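Local coordinates for CurF (Lyngbya majuscula, PDB 5DP2), which probably catalyses NADPH-dependent cyclopropane formation in curacin A biosynthesis, using an enoyl-reductase-type domain of a polyketide synthase, at residues A[53-58]-A[65-70]; A[146-151]-A[289-294]; A[178-181]-A[185-188]. One frame throughout, in Å; residues are numbered along the deposited sequence.

Contact 1 of 3, residues A[53-58]-A[65-70]; sequences VLNVLG and KKRYRS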
loop_
_atom_site.group_PDB
_atom_site.type_symbol
_atom_site.label_atom_id
_atom_site.label_comp_id
_atom_site.label_asym_id
_atom_site.label_seq_id
_atom_site.Cartn_x
_atom_site.Cartn_y
_atom_site.Cartn_z
ATOM N N VAL A 53 -0.189 -0.633 11.512
ATOM C CA VAL A 53 -0.818 -1.404 12.586
ATOM C C VAL A 53 0.203 -2.365 13.207
ATOM O O VAL A 53 0.364 -2.409 14.427
ATOM C CB VAL A 53 -2.072 -2.155 12.054
ATOM C CG1 VAL A 53 -2.637 -3.078 13.116
ATOM C CG2 VAL A 53 -3.138 -1.170 11.584
ATOM N N LEU A 54 0.930 -3.102 12.369
ATOM C CA LEU A 54 1.946 -4.025 12.872
ATOM C C LEU A 54 3.028 -3.266 13.637
ATOM O O LEU A 54 3.560 -3.764 14.636
ATOM C CB LEU A 54 2.574 -4.823 11.719
ATOM C CG LEU A 54 1.652 -5.676 10.851
ATOM C CD1 LEU A 54 2.482 -6.389 9.794
ATOM C CD2 LEU A 54 0.850 -6.655 11.702
ATOM N N ASN A 55 3.363 -2.061 13.170
ATOM C CA ASN A 55 4.377 -1.253 13.860
ATOM C C ASN A 55 3.908 -0.890 15.270
ATOM O O ASN A 55 4.646 -1.078 16.265
ATOM C CB ASN A 55 4.621 0.084 13.136
ATOM C CG ASN A 55 5.302 0.005 11.772
ATOM O OD1 ASN A 55 5.118 0.945 10.987
ATOM N ND2 ASN A 55 6.101 -1.013 11.512
ATOM N N VAL A 56 2.692 -0.353 15.405
ATOM C CA VAL A 56 2.221 0.079 16.728
ATOM C C VAL A 56 2.167 -1.110 17.698
ATOM O O VAL A 56 2.510 -0.949 18.871
ATOM C CB VAL A 56 0.857 0.784 16.651
ATOM C CG1 VAL A 56 0.351 1.140 18.047
ATOM C CG2 VAL A 56 0.942 2.057 15.812
ATOM N N LEU A 57 1.729 -2.255 17.200
ATOM C CA LEU A 57 1.583 -3.458 18.025
ATOM C C LEU A 57 2.900 -4.142 18.350
ATOM O O LEU A 57 2.922 -5.054 19.178
ATOM C CB LEU A 57 0.639 -4.439 17.320
ATOM C CG LEU A 57 -0.812 -3.950 17.181
ATOM C CD1 LEU A 57 -1.607 -4.968 16.385
ATOM C CD2 LEU A 57 -1.470 -3.634 18.523
ATOM N N GLY A 58 3.998 -3.720 17.737
ATOM C CA GLY A 58 5.297 -4.335 17.962
ATOM C C GLY A 58 5.507 -5.659 17.227
ATOM O O GLY A 58 6.381 -6.434 17.614
ATOM N N LYS A 65 15.356 4.454 8.488
ATOM C CA LYS A 65 15.567 5.560 9.402
ATOM C C LYS A 65 14.622 6.731 9.137
ATOM O O LYS A 65 14.312 7.474 10.054
ATOM C CB LYS A 65 17.044 5.956 9.434
ATOM C CG LYS A 65 17.883 4.892 10.179
ATOM C CD LYS A 65 19.301 5.205 10.497
ATOM C CE LYS A 65 19.759 4.224 11.574
ATOM N NZ LYS A 65 21.190 4.395 11.922
ATOM N N LYS A 66 14.124 6.850 7.896
ATOM C CA LYS A 66 13.168 7.902 7.554
ATOM C C LYS A 66 11.883 7.805 8.373
ATOM O O LYS A 66 11.176 8.801 8.518
ATOM C CB LYS A 66 12.834 7.799 6.031
ATOM C CG LYS A 66 12.160 9.023 5.444
ATOM C CD LYS A 66 11.841 8.884 3.979
ATOM C CE LYS A 66 11.449 10.230 3.407
ATOM N NZ LYS A 66 11.060 10.151 2.001
ATOM N N ARG A 67 11.560 6.620 8.894
ATOM C CA ARG A 67 10.387 6.425 9.748
ATOM C C ARG A 67 10.568 6.924 11.187
ATOM O O ARG A 67 9.630 6.844 11.961
ATOM C CB ARG A 67 9.950 4.969 9.768
ATOM C CG ARG A 67 9.268 4.473 8.481
ATOM C CD ARG A 67 7.912 5.093 8.205
ATOM N NE ARG A 67 6.940 4.934 9.294
ATOM C CZ ARG A 67 6.304 3.805 9.600
ATOM N NH1 ARG A 67 6.381 2.722 8.849
ATOM N NH2 ARG A 67 5.529 3.777 10.698
ATOM N N TYR A 68 11.765 7.444 11.525
ATOM C CA TYR A 68 12.041 7.893 12.888
ATOM C C TYR A 68 12.530 9.317 12.922
ATOM O O TYR A 68 13.397 9.719 12.127
ATOM C CB TYR A 68 13.094 6.992 13.539
ATOM C CG TYR A 68 12.655 5.559 13.703
ATOM C CD1 TYR A 68 11.962 5.158 14.839
ATOM C CD2 TYR A 68 12.941 4.590 12.755
ATOM C CE1 TYR A 68 11.594 3.852 15.040
ATOM C CE2 TYR A 68 12.577 3.275 12.947
ATOM C CZ TYR A 68 11.926 2.893 14.097
ATOM O OH TYR A 68 11.583 1.576 14.367
ATOM N N ARG A 69 12.054 10.089 13.897
ATOM C CA ARG A 69 12.578 11.427 14.092
ATOM C C ARG A 69 14.080 11.382 14.362
ATOM O O ARG A 69 14.556 10.590 15.176
ATOM C CB ARG A 69 11.856 12.109 15.259
ATOM C CG ARG A 69 10.370 12.341 15.028
ATOM C CD ARG A 69 10.061 13.143 13.760
ATOM N NE ARG A 69 10.698 14.456 13.739
ATOM C CZ ARG A 69 10.118 15.574 14.158
ATOM N NH1 ARG A 69 8.872 15.582 14.608
ATOM N NH2 ARG A 69 10.799 16.716 14.139
ATOM N N SER A 70 14.806 12.257 13.634
ATOM C CA SER A 70 16.269 12.355 13.669
ATOM C C SER A 70 16.983 11.120 13.178
ATOM O O SER A 70 18.206 11.021 13.266
ATOM C CB SER A 70 16.779 12.716 15.062
ATOM O OG SER A 70 16.421 14.027 15.381
#
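Asn55 turns its CG beside the backbone N (chi1 -69°), and Arg67 does the same at its own first torsion before bending twice more, at chi2 and chi3; the two side chains therefore come from opposite directions, the guanidinium end-on to the amide oxygen. The result is a fork closing on a single atom. Asn55 OD1 accepts from Arg67 NH2 at 2.9 Å and again from Arg67 NH1, 3.1 Å from Asn55 OD1. Neither bond is straight: the N-H of NH2 makes 145° to its acceptor, the compromise expected when two terminal nitrogens share one oxygen. That oxygen lies close to the guanidinium plane, at its edge, but both donors approach from one face of the amide, whose plane is turned 48° from that of the guanidinium.

Other bonds fix both groups in this pose. Asn55 ND2 donates to Phe60 O and Glu62 OE2, which settles the amide's flip and links the helix end to residues that follow the Schellman motif at Gly58, while Arg67 NH2 also reaches Thr79 O. Two buried polar groups thus satisfy each other. The contact ties the end of helix 50-57 to the 65-67 3-10 turn, in the GroES-like region of the enoyl reductase; on another side of that helix Val53 and Val56 pack against Phe325 of helix 321-329.

Contact 2 of 3, residues A[146-151]-A[289-294]; sequences AYYGLH and KQFHAK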
loop_
_atom_site.group_PDB
_atom_site.type_symbol
_atom_site.label_atom_id
_atom_site.label_comp_id
_atom_site.label_asym_id
_atom_site.label_seq_id
_atom_site.Cartn_x
_atom_site.Cartn_y
_atom_site.Cartn_z
ATOM N N ALA A 146 1.038 -2.678 -6.302
ATOM C CA ALA A 146 0.405 -3.617 -7.223
ATOM C C ALA A 146 0.949 -3.464 -8.647
ATOM O O ALA A 146 1.122 -4.453 -9.358
ATOM C CB ALA A 146 -1.093 -3.471 -7.177
ATOM N N TYR A 147 1.209 -2.231 -9.083
ATOM C CA TYR A 147 1.733 -2.017 -10.432
ATOM C C TYR A 147 3.148 -2.550 -10.555
ATOM O O TYR A 147 3.495 -3.232 -11.531
ATOM C CB TYR A 147 1.690 -0.517 -10.774
ATOM C CG TYR A 147 2.058 -0.229 -12.216
ATOM C CD1 TYR A 147 1.113 -0.311 -13.222
ATOM C CD2 TYR A 147 3.340 0.141 -12.571
ATOM C CE1 TYR A 147 1.426 -0.026 -14.534
ATOM C CE2 TYR A 147 3.672 0.406 -13.900
ATOM C CZ TYR A 147 2.701 0.317 -14.875
ATOM O OH TYR A 147 2.991 0.588 -16.205
ATOM N N TYR A 148 4.008 -2.252 -9.573
ATOM C CA TYR A 148 5.368 -2.767 -9.632
ATOM C C TYR A 148 5.367 -4.289 -9.695
ATOM O O TYR A 148 6.071 -4.901 -10.501
ATOM C CB TYR A 148 6.174 -2.240 -8.437
ATOM C CG TYR A 148 7.607 -2.644 -8.490
ATOM C CD1 TYR A 148 8.424 -2.272 -9.553
ATOM C CD2 TYR A 148 8.172 -3.400 -7.465
ATOM C CE1 TYR A 148 9.755 -2.626 -9.604
ATOM C CE2 TYR A 148 9.513 -3.748 -7.495
ATOM C CZ TYR A 148 10.308 -3.361 -8.564
ATOM O OH TYR A 148 11.644 -3.713 -8.612
ATOM N N GLY A 149 4.564 -4.925 -8.836
ATOM C CA GLY A 149 4.522 -6.378 -8.829
ATOM C C GLY A 149 3.947 -6.979 -10.103
ATOM O O GLY A 149 4.513 -7.923 -10.667
ATOM N N LEU A 150 2.761 -6.514 -10.499
ATOM C CA LEU A 150 2.045 -7.128 -11.631
ATOM C C LEU A 150 2.636 -6.763 -12.991
ATOM O O LEU A 150 2.671 -7.601 -13.886
ATOM C CB LEU A 150 0.571 -6.768 -11.606
ATOM C CG LEU A 150 -0.253 -7.318 -10.428
ATOM C CD1 LEU A 150 -1.604 -6.665 -10.418
ATOM C CD2 LEU A 150 -0.376 -8.822 -10.459
ATOM N N HIS A 151 3.031 -5.502 -13.157
ATOM C CA HIS A 151 3.544 -5.016 -14.429
ATOM C C HIS A 151 5.054 -5.181 -14.514
ATOM O O HIS A 151 5.567 -5.882 -15.368
ATOM C CB HIS A 151 3.112 -3.577 -14.672
ATOM C CG HIS A 151 3.671 -2.966 -15.918
ATOM N ND1 HIS A 151 4.858 -2.264 -15.936
ATOM C CD2 HIS A 151 3.201 -2.926 -17.183
ATOM C CE1 HIS A 151 5.111 -1.841 -17.163
ATOM N NE2 HIS A 151 4.120 -2.229 -17.941
ATOM N N LYS A 289 15.139 7.635 -5.529
ATOM C CA LYS A 289 13.977 8.545 -5.587
ATOM C C LYS A 289 13.333 8.671 -6.952
ATOM O O LYS A 289 12.203 9.151 -7.057
ATOM C CB LYS A 289 14.283 9.917 -4.999
ATOM C CG LYS A 289 14.392 9.886 -3.487
ATOM C CD LYS A 289 14.068 11.209 -2.835
ATOM C CE LYS A 289 14.085 11.051 -1.330
ATOM N NZ LYS A 289 14.031 12.363 -0.645
ATOM N N GLN A 290 14.037 8.239 -7.991
ATOM C CA GLN A 290 13.423 8.199 -9.320
ATOM C C GLN A 290 12.468 7.035 -9.471
ATOM O O GLN A 290 11.693 7.008 -10.423
ATOM C CB GLN A 290 14.476 8.188 -10.422
ATOM C CG GLN A 290 15.258 9.490 -10.553
ATOM C CD GLN A 290 14.347 10.702 -10.747
ATOM O OE1 GLN A 290 13.466 10.700 -11.612
ATOM N NE2 GLN A 290 14.545 11.736 -9.924
ATOM N N PHE A 291 12.495 6.062 -8.573
ATOM C CA PHE A 291 11.612 4.907 -8.684
ATOM C C PHE A 291 10.142 5.335 -8.668
ATOM O O PHE A 291 9.358 4.957 -9.563
ATOM C CB PHE A 291 11.972 3.927 -7.572
ATOM C CG PHE A 291 11.131 2.677 -7.507
ATOM C CD1 PHE A 291 11.331 1.668 -8.399
ATOM C CD2 PHE A 291 10.212 2.462 -6.511
ATOM C CE1 PHE A 291 10.619 0.513 -8.347
ATOM C CE2 PHE A 291 9.492 1.271 -6.445
ATOM C CZ PHE A 291 9.704 0.305 -7.373
ATOM N N HIS A 292 9.748 6.151 -7.680
ATOM C CA HIS A 292 8.356 6.552 -7.627
ATOM C C HIS A 292 7.982 7.455 -8.796
ATOM O O HIS A 292 6.841 7.417 -9.270
ATOM C CB HIS A 292 7.959 7.171 -6.283
ATOM C CG HIS A 292 8.576 8.499 -5.975
ATOM N ND1 HIS A 292 9.587 8.646 -5.045
ATOM C CD2 HIS A 292 8.274 9.742 -6.411
ATOM C CE1 HIS A 292 9.903 9.928 -4.957
ATOM N NE2 HIS A 292 9.133 10.609 -5.786
ATOM N N ALA A 293 8.912 8.293 -9.251
ATOM C CA ALA A 293 8.651 9.183 -10.370
ATOM C C ALA A 293 8.360 8.391 -11.643
ATOM O O ALA A 293 7.435 8.716 -12.389
ATOM C CB ALA A 293 9.854 10.101 -10.596
ATOM N N LYS A 294 9.145 7.346 -11.889
ATOM C CA LYS A 294 8.935 6.540 -13.082
ATOM C C LYS A 294 7.637 5.738 -13.019
ATOM O O LYS A 294 6.951 5.599 -14.040
ATOM C CB LYS A 294 10.136 5.657 -13.327
ATOM C CG LYS A 294 11.376 6.457 -13.694
ATOM C CD LYS A 294 12.563 5.560 -13.973
ATOM C CE LYS A 294 13.211 5.078 -12.693
ATOM N NZ LYS A 294 14.395 4.218 -12.993
#
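Tyr148 and Phe291 form a T-shaped (edge-to-face) aromatic pair between helix 140-153 and the first turn of helix 290-305, in an enoyl reductase that couples a GroES-like region to a Rossmann-type nucleotide-binding fold. The sequence distance is large, since 137 residues lie between the two segments, yet the pairing itself consists of one ring against one ring.

The aromatic interaction comes first. Phe291 presents an edge and Tyr148 a face; the ring centroids are 4.8 Å apart and the planes stand at 83°. Both side chains set off in the same way, each CG lying opposite its backbone N about the first torsion (chi1 -176° for Tyr148 and 178° for Phe291), and they then cross at about a right angle. Phe279 makes a second edge-to-face pair with Tyr148, so this tyrosine belongs to a small aromatic cluster. The tyrosine side chain lies about 8 Å from the bound NADP, near the cofactor but not in contact with it.

Apolar contacts extend the pair: Met281 of helix 281-287 touches both side chains, and Leu153 packs on Tyr148 from its own helix.

A polar link lies to the flank. Tyr147 OH is hydrogen-bonded to Asp298 OD2, a further tie between the same two helices two turns further along helix 290-305, and it sits over the centre of the His151 ring, 3.3 Å above its plane.

At the aromatic interface, Phe291 CE1 approaches Tyr148 CE1 to 3.5 Å, while Phe291 CZ lies over the middle of the tyrosine ring.

Contact 3 of 3, residues A[178-181]-A[185-188]; sequences LAQF and EVFA
Val186 lodges one methyl, CG2, between two residues of the helix before it, and in that small apolar meeting lies the tight part of the contact. Ala179 CB comes to 3.7 Å from Val186 CG2, the methyl of Val186 pointing at the alanine methyl, which meets it obliquely. Gln180 arrives differently: its chain crosses the valine at about a right angle, and the aliphatic Gln180 CG also lies 3.7 Å from Val186 CG2. The valine's torsion explains why this methyl does all the touching: CG1 is placed opposite the backbone N (chi1 170°), which turns CG2 back beside that N and toward the helix. The alanine and valine are both buried, Ala179 also packing on Ile164 and Val186 on Ile203.

The pieces belong to a beta-alpha-beta crossover, running from strand 161-164 through helix 170-181 into strand 185-190, the repeating element of the Rossmann-type parallel sheet. Only three residues separate the segments, and Ser184 OG in that short turn hydrogen-bonds Ala179 O near the helix end. Alternation along the strand sends Val186 to the helix and Phe187 away from it, where its ring stacks with His205.

The solvent side is looser. Gln180 is exposed, and past CG its extended chain leads to a water that joins the segments: Gln180 NE2 donates to this water at 2.9 Å, and Val186 N donates to the same water at 3.0 Å. The backbone N-H of Val186, near the start of the strand, is thereby satisfied by solvent, while the flanking Glu185 and Phe187 bond to strand 161-164. Gln180 occupies two conformers, and the amide half of this bridge describes one of them.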
loop_
_atom_site.group_PDB
_atom_site.type_symbol
_atom_site.label_atom_id
_atom_site.label_comp_id
_atom_site.label_asym_id
_atom_site.label_seq_id
_atom_site.Cartn_x
_atom_site.Cartn_y
_atom_site.Cartn_z
ATOM N N LEU A 178 -5.852 -3.402 -11.558
ATOM C CA LEU A 178 -4.754 -3.472 -12.515
ATOM C C LEU A 178 -4.775 -4.770 -13.319
ATOM O O LEU A 178 -4.575 -4.756 -14.542
ATOM C CB LEU A 178 -3.409 -3.304 -11.795
ATOM C CG LEU A 178 -3.075 -1.866 -11.468
ATOM C CD1 LEU A 178 -2.004 -1.821 -10.393
ATOM C CD2 LEU A 178 -2.609 -1.129 -12.708
ATOM N N ALA A 179 -5.004 -5.900 -12.655
ATOM C CA ALA A 179 -5.049 -7.153 -13.372
ATOM C C ALA A 179 -6.138 -7.131 -14.458
ATOM O O ALA A 179 -5.920 -7.633 -15.563
ATOM C CB ALA A 179 -5.251 -8.310 -12.409
ATOM N N GLN A 180 -7.287 -6.561 -14.131
ATOM C CA GLN A 180 -8.334 -6.480 -15.159
ATOM C C GLN A 180 -8.007 -5.472 -16.250
ATOM O O GLN A 180 -8.290 -5.746 -17.423
ATOM C CB GLN A 180 -9.664 -6.223 -14.508
ATOM C CG GLN A 180 -9.992 -7.358 -13.562
ATOM C CD GLN A 180 -11.447 -7.457 -13.241
ATOM O OE1 GLN A 180 -12.116 -6.464 -12.967
ATOM N NE2 GLN A 180 -11.962 -8.673 -13.310
ATOM N N PHE A 181 -7.363 -4.352 -15.910
ATOM C CA PHE A 181 -6.879 -3.407 -16.926
ATOM C C PHE A 181 -5.918 -4.087 -17.908
ATOM O O PHE A 181 -5.935 -3.804 -19.109
ATOM C CB PHE A 181 -6.207 -2.202 -16.236
ATOM C CG PHE A 181 -5.489 -1.267 -17.183
ATOM C CD1 PHE A 181 -6.189 -0.416 -18.007
ATOM C CD2 PHE A 181 -4.093 -1.305 -17.281
ATOM C CE1 PHE A 181 -5.526 0.407 -18.890
ATOM C CE2 PHE A 181 -3.422 -0.479 -18.162
ATOM C CZ PHE A 181 -4.143 0.383 -18.963
ATOM N N GLU A 185 -7.428 -12.777 -16.181
ATOM C CA GLU A 185 -8.551 -13.443 -15.510
ATOM C C GLU A 185 -8.255 -13.516 -14.001
ATOM O O GLU A 185 -7.338 -14.226 -13.583
ATOM C CB GLU A 185 -8.781 -14.832 -16.060
ATOM C CG GLU A 185 -10.031 -15.438 -15.466
ATOM C CD GLU A 185 -10.358 -16.835 -15.949
ATOM O OE1 GLU A 185 -9.475 -17.495 -16.551
ATOM O OE2 GLU A 185 -11.489 -17.281 -15.675
ATOM N N VAL A 186 -9.017 -12.765 -13.214
ATOM C CA VAL A 186 -8.790 -12.679 -11.778
ATOM C C VAL A 186 -9.501 -13.820 -11.033
ATOM O O VAL A 186 -10.703 -14.041 -11.205
ATOM C CB VAL A 186 -9.266 -11.314 -11.222
ATOM C CG1 VAL A 186 -9.275 -11.301 -9.701
ATOM C CG2 VAL A 186 -8.377 -10.205 -11.753
ATOM N N PHE A 187 -8.741 -14.463 -10.160
ATOM C CA PHE A 187 -9.242 -15.369 -9.141
ATOM C C PHE A 187 -8.939 -14.668 -7.817
ATOM O O PHE A 187 -7.809 -14.274 -7.586
ATOM C CB PHE A 187 -8.510 -16.710 -9.208
ATOM C CG PHE A 187 -8.759 -17.507 -10.462
ATOM C CD1 PHE A 187 -8.257 -17.113 -11.696
ATOM C CD2 PHE A 187 -9.478 -18.678 -10.414
ATOM C CE1 PHE A 187 -8.486 -17.834 -12.834
ATOM C CE2 PHE A 187 -9.710 -19.411 -11.558
ATOM C CZ PHE A 187 -9.212 -18.991 -12.776
ATOM N N ALA A 188 -9.928 -14.431 -6.992
ATOM C CA ALA A 188 -9.732 -13.652 -5.759
ATOM C C ALA A 188 -10.020 -14.487 -4.544
ATOM O O ALA A 188 -10.879 -15.375 -4.564
ATOM C CB ALA A 188 -10.657 -12.443 -5.780
HETATM O O HOH W 1 -10.648 -10.793 -14.753
#

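Overall arrangement
Contacts 1 and 3 are largely buried and join segments close in sequence, whereas contact 2 joins partly exposed rings of helices far apart along the chain, though it lies closer to the chain's centre. Their chemistry differs accordingly: a charged group gripping an amide in contact 1, two rings in contact 2, and small aliphatic groups with a water at the margin in contact 3. Contacts 2 and 3 meet directly where Leu178 CD1 packs on Ala146 CB at 3.7 Å, so helix 140-153 lies against helix 170-181 of the crossover. Contact 1, in the GroES-like region, has its centre 33 Å from that of contact 3, yet its nearest atoms come within about 5 Å of contact 2 without touching.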